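PDB 5C2I: Alr1585 protein from Nostoc sp., which acts as a haem-containing dye-decolorizing (DyP-type) peroxidase, using hydrogen peroxide to oxidise dyes and probably other reducing substrates. Local coordinates for the interface of chains A and B and the interface of chains A and C. Numbering follows the deposited sequence. Chains: chain A/B/C, Alr1585 protein.

Contact 1: the interface of chains A and B. Residues chain A 179-182; chain B 167, 171, 174.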
loop_
_atom_site.group_PDB
_atom_site.type_symbol
_atom_site.label_atom_id
_atom_site.label_comp_id
_atom_site.label_asym_id
_atom_site.label_seq_id
_atom_site.Cartn_x
_atom_site.Cartn_y
_atom_site.Cartn_z
ATOM N N ILE A 179 9.054 28.724 -23.249
ATOM C CA ILE A 179 8.134 28.181 -22.274
ATOM C C ILE A 179 8.198 29.143 -21.093
ATOM O O ILE A 179 9.192 29.152 -20.366
ATOM C CB ILE A 179 8.530 26.746 -21.896
ATOM C CG1 ILE A 179 8.413 25.827 -23.134
ATOM C CG2 ILE A 179 7.672 26.251 -20.768
ATOM C CD1 ILE A 179 9.007 24.449 -22.948
ATOM N N VAL A 180 7.173 29.959 -20.925
ATOM C CA VAL A 180 7.236 31.041 -19.937
ATOM C C VAL A 180 6.770 30.569 -18.567
ATOM O O VAL A 180 7.042 31.216 -17.560
ATOM C CB VAL A 180 6.461 32.315 -20.390
ATOM C CG1 VAL A 180 7.040 32.847 -21.695
ATOM C CG2 VAL A 180 4.963 32.063 -20.515
ATOM N N HIS A 181 6.050 29.458 -18.532
ATOM C CA HIS A 181 5.558 28.913 -17.281
ATOM C C HIS A 181 5.222 27.446 -17.446
ATOM O O HIS A 181 4.777 27.031 -18.535
ATOM C CB HIS A 181 4.335 29.694 -16.808
ATOM C CG HIS A 181 3.909 29.329 -15.443
ATOM N ND1 HIS A 181 4.727 29.505 -14.353
ATOM C CD2 HIS A 181 2.812 28.681 -14.993
ATOM C CE1 HIS A 181 4.112 29.054 -13.271
ATOM N NE2 HIS A 181 2.953 28.546 -13.635
ATOM N N ARG A 182 5.436 26.668 -16.378
ATOM C CA ARG A 182 5.037 25.259 -16.341
ATOM C C ARG A 182 4.320 24.943 -15.032
ATOM O O ARG A 182 4.740 25.385 -13.957
ATOM C CB ARG A 182 6.245 24.341 -16.517
ATOM C CG ARG A 182 5.952 22.856 -16.383
ATOM C CD ARG A 182 7.150 21.958 -16.700
ATOM N NE ARG A 182 6.907 20.565 -16.321
ATOM C CZ ARG A 182 7.475 19.505 -16.853
ATOM N NH1 ARG A 182 8.326 19.600 -17.872
ATOM N NH2 ARG A 182 7.158 18.313 -16.371
ATOM N N ASN B 167 9.139 23.636 -10.444
ATOM C CA ASN B 167 8.362 24.683 -11.074
ATOM C C ASN B 167 8.456 26.011 -10.307
ATOM O O ASN B 167 8.394 27.078 -10.897
ATOM C CB ASN B 167 6.900 24.238 -11.230
ATOM C CG ASN B 167 6.746 23.139 -12.255
ATOM O OD1 ASN B 167 7.597 22.966 -13.141
ATOM N ND2 ASN B 167 5.636 22.382 -12.158
ATOM N N GLN B 171 10.636 29.786 -11.874
ATOM C CA GLN B 171 9.995 31.081 -12.089
ATOM C C GLN B 171 10.974 32.236 -12.099
ATOM O O GLN B 171 10.987 32.993 -13.054
ATOM C CB GLN B 171 8.929 31.358 -11.047
ATOM C CG GLN B 171 7.762 30.421 -11.205
ATOM C CD GLN B 171 6.451 31.082 -10.926
ATOM O OE1 GLN B 171 6.118 32.124 -11.506
ATOM N NE2 GLN B 171 5.651 30.442 -10.086
ATOM N N ARG B 174 13.859 31.577 -15.059
ATOM C CA ARG B 174 13.517 31.929 -16.424
ATOM C C ARG B 174 13.725 33.404 -16.725
ATOM O O ARG B 174 13.828 33.777 -17.884
ATOM C CB ARG B 174 12.049 31.589 -16.728
ATOM C CG ARG B 174 11.830 30.108 -16.979
ATOM C CD ARG B 174 10.373 29.801 -17.303
ATOM N NE ARG B 174 10.252 28.365 -17.438
ATOM C CZ ARG B 174 9.575 27.553 -16.633
ATOM N NH1 ARG B 174 8.851 28.025 -15.582
ATOM N NH2 ARG B 174 9.635 26.236 -16.909
HETATM O O HOH W 1 7.577 30.478 -14.769
#
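Strand 177-186 of chain A packs against helix 159-176 of chain B, with B:Arg174, from the last turn of the helix, lying over the strand backbone between A:Ile179 and A:Arg182. The aliphatic part of this arginine runs extended from CG to NE, and CD lies 3.3 Å from A:Ile179 O, with A:Val180 O also near. The guanidinium then turns one face toward the backbone at A:His181, whose backbone N sits over the outer part of the group rather than its centre. NE lies 3.2 Å from A:Ile179 O, but its N-H points well aside, and the polar link is made through a water. Water 1 lies 2.9 Å from B:Arg174 NH1 and equally near A:Val180 O. It also meets A:His181 ND1 at 3.0 Å, in the plane of the imidazole and at its edge, on a nearly straight line (168°). The ring reaches this water because CG is anti to the backbone N (chi1 -171°). Held at ND1, the imidazole presents CE1 to the amide of B:Gln171, 3.8 Å from NE2; the two flat groups are turned 66° apart, in van der Waals contact rather than stacked. The guanidinium beside this histidine might disfavour its protonation. One turn earlier on the helix than B:Gln171, B:Asn167 sets its amide against A:Arg182. OD1 faces the aliphatic stem, 3.6 Å from CG, while CG of the asparagine is 3.5 Å from the carbonyl O of A:Arg182. The two arginines bring like charges across the contact, but A:Arg182 extends away, leaving its NE 6.3 Å from B:Arg174 NH2. The interface is two-fold symmetric, so the same meeting recurs with the chains exchanged. In each chain the helix leads directly into the strand, and both belong to the alpha+beta barrel region characteristic of DyP-type peroxidases.

Contact 2: the interface of chains A and C. Residues chain A 296-297, 301, 305, 307, 309, 311; chain C 216-217, 220-221.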
loop_
_atom_site.group_PDB
_atom_site.type_symbol
_atom_site.label_atom_id
_atom_site.label_comp_id
_atom_site.label_asym_id
_atom_site.label_seq_id
_atom_site.Cartn_x
_atom_site.Cartn_y
_atom_site.Cartn_z
ATOM N N THR A 296 -21.496 15.267 1.331
ATOM C CA THR A 296 -22.852 15.332 1.798
ATOM C C THR A 296 -23.397 16.782 1.673
ATOM O O THR A 296 -22.842 17.692 2.287
ATOM C CB THR A 296 -22.965 14.876 3.294
ATOM O OG1 THR A 296 -22.515 13.507 3.420
ATOM C CG2 THR A 296 -24.401 14.954 3.775
ATOM N N PRO A 297 -24.520 16.980 0.954
ATOM C CA PRO A 297 -25.065 18.346 0.849
ATOM C C PRO A 297 -25.659 18.836 2.164
ATOM O O PRO A 297 -26.446 18.120 2.805
ATOM C CB PRO A 297 -26.189 18.205 -0.195
ATOM C CG PRO A 297 -25.823 16.966 -0.964
ATOM C CD PRO A 297 -25.217 16.047 0.069
ATOM N N SER A 301 -28.640 17.609 5.210
ATOM C CA SER A 301 -28.188 16.983 6.422
ATOM C C SER A 301 -27.339 17.930 7.229
ATOM O O SER A 301 -26.549 18.676 6.668
ATOM C CB SER A 301 -27.328 15.735 6.098
ATOM O OG SER A 301 -26.903 15.095 7.287
ATOM N N THR A 305 -22.456 12.019 5.918
ATOM C CA THR A 305 -22.958 10.653 5.707
ATOM C C THR A 305 -21.877 9.722 5.184
ATOM O O THR A 305 -22.093 8.510 5.164
ATOM C CB THR A 305 -24.185 10.594 4.775
ATOM O OG1 THR A 305 -23.857 11.062 3.467
ATOM C CG2 THR A 305 -25.310 11.413 5.328
ATOM N N ALA A 307 -20.702 8.935 2.313
ATOM C CA ALA A 307 -20.840 8.180 1.062
ATOM C C ALA A 307 -19.685 8.489 0.130
ATOM O O ALA A 307 -19.400 9.669 -0.189
ATOM C CB ALA A 307 -22.186 8.460 0.374
ATOM N N THR A 309 -19.361 7.907 -3.056
ATOM C CA THR A 309 -19.956 8.651 -4.203
ATOM C C THR A 309 -21.086 9.567 -3.682
ATOM O O THR A 309 -22.192 9.107 -3.370
ATOM C CB THR A 309 -20.475 7.667 -5.264
ATOM O OG1 THR A 309 -19.344 6.921 -5.753
ATOM C CG2 THR A 309 -21.134 8.382 -6.440
ATOM N N THR A 311 -24.106 12.227 -3.223
ATOM C CA THR A 311 -25.271 12.543 -4.017
ATOM C C THR A 311 -25.167 13.943 -4.649
ATOM O O THR A 311 -24.591 14.852 -4.054
ATOM C CB THR A 311 -26.571 12.418 -3.187
ATOM O OG1 THR A 311 -27.684 12.389 -4.087
ATOM C CG2 THR A 311 -26.745 13.555 -2.197
ATOM N N VAL C 216 -30.195 9.015 8.217
ATOM C CA VAL C 216 -29.845 10.141 7.398
ATOM C C VAL C 216 -29.016 9.710 6.159
ATOM O O VAL C 216 -29.291 10.167 5.051
ATOM C CB VAL C 216 -29.100 11.198 8.217
ATOM C CG1 VAL C 216 -28.561 12.315 7.331
ATOM C CG2 VAL C 216 -30.052 11.801 9.232
ATOM N N ARG C 217 -28.042 8.826 6.352
ATOM C CA ARG C 217 -27.253 8.291 5.216
ATOM C C ARG C 217 -28.178 7.690 4.182
ATOM O O ARG C 217 -28.035 7.953 2.998
ATOM C CB ARG C 217 -26.247 7.259 5.665
ATOM C CG ARG C 217 -25.342 6.744 4.512
ATOM C CD ARG C 217 -24.604 5.499 4.862
ATOM N NE ARG C 217 -25.596 4.451 5.089
ATOM C CZ ARG C 217 -25.817 3.809 6.241
ATOM N NH1 ARG C 217 -25.094 4.079 7.317
ATOM N NH2 ARG C 217 -26.779 2.907 6.314
ATOM N N VAL C 220 -30.416 10.494 2.441
ATOM C CA VAL C 220 -29.612 11.382 1.603
ATOM C C VAL C 220 -29.073 10.662 0.349
ATOM O O VAL C 220 -29.134 11.192 -0.746
ATOM C CB VAL C 220 -28.381 11.940 2.371
ATOM C CG1 VAL C 220 -27.404 12.643 1.411
ATOM C CG2 VAL C 220 -28.796 12.913 3.462
ATOM N N ASN C 221 -28.579 9.442 0.532
ATOM C CA ASN C 221 -27.845 8.730 -0.522
ATOM C C ASN C 221 -28.600 7.642 -1.241
ATOM O O ASN C 221 -28.091 7.089 -2.235
ATOM C CB ASN C 221 -26.580 8.122 0.074
ATOM C CG ASN C 221 -25.650 9.202 0.545
ATOM O OD1 ASN C 221 -25.130 9.980 -0.274
ATOM N ND2 ASN C 221 -25.528 9.351 1.861
HETATM O O HOH W 2 -23.677 12.415 -0.187
HETATM O O HOH W 3 -24.752 9.059 -2.876
#
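The C-terminal half of helix 212-221 of chain C docks on a loop segment of chain A that follows helix 281-289, and C:Asn221, at the helix end, meets A:Thr305 tip to tip. Its amide nitrogen ND2 donates to the threonine hydroxyl OG1 over 2.9 Å (157° at H), with the acceptor almost exactly in the amide plane. The same nitrogen also donates to the carbonyl O of C:Arg217 one turn back, at 3.1 Å and on a lone pair of that carbonyl, so two bonds in different directions limit rotation of the amide. On the loop side, OG1 of A:Thr305 takes the crowded position between backbone N and carbonyl carbon (chi1 63°). There it pairs with the hydroxyl OG1 of A:Thr296 at 2.8 Å, which in turn accepts from the backbone N of A:Thr305. A:Thr296, itself barely touching chain C, thus acts as a second-shell residue that positions the hydroxyl presented to the helix. The methyl CG2 of A:Thr305 rests on the helix backbone, 3.7 Å from CA of C:Arg217, whose side chain starts off alongside the threonine and then bends at chi3. Small van der Waals contacts flank this polar centre. C:Val216 turns CG1 toward A:Ser301, and C:Val220 CG1 meets the methyl of A:Thr311, the two side chains crossing at about a right angle. A:Ala307 CB packs against the carboxamide of C:Asn221, 3.5 Å from C:Asn221 CG. Residues 216, 217, 220 and 221 thus form one face of the helix. The amide oxygen of C:Asn221 is served by water: OD1 contacts water 2 and water 3, each at 2.8 Å. Water 2 bridges to the backbone N of A:Thr311 in a fairly straight bond (162° at H), and water 3 reaches the carbonyl O of A:Thr309 at 2.6 Å.

Contact 1 and contact 2 lie about 42 Å apart, measured between the centres of their C-alpha atoms, and have no residues in common. Chain A therefore engages B and C through separate surfaces: a strand in contact 1 and an irregular loop in contact 2, each facing a helix of the neighbour. Contact 1 belongs to a two-fold interface, whereas the surface around contact 2 departs from exact two-fold symmetry. Such a pair of unlike interfaces could let identical chains build the tetramer of two asymmetric dimers; the departure at contact 2 may reflect that asymmetry, but the structure alone does not show which interface defines a dimer.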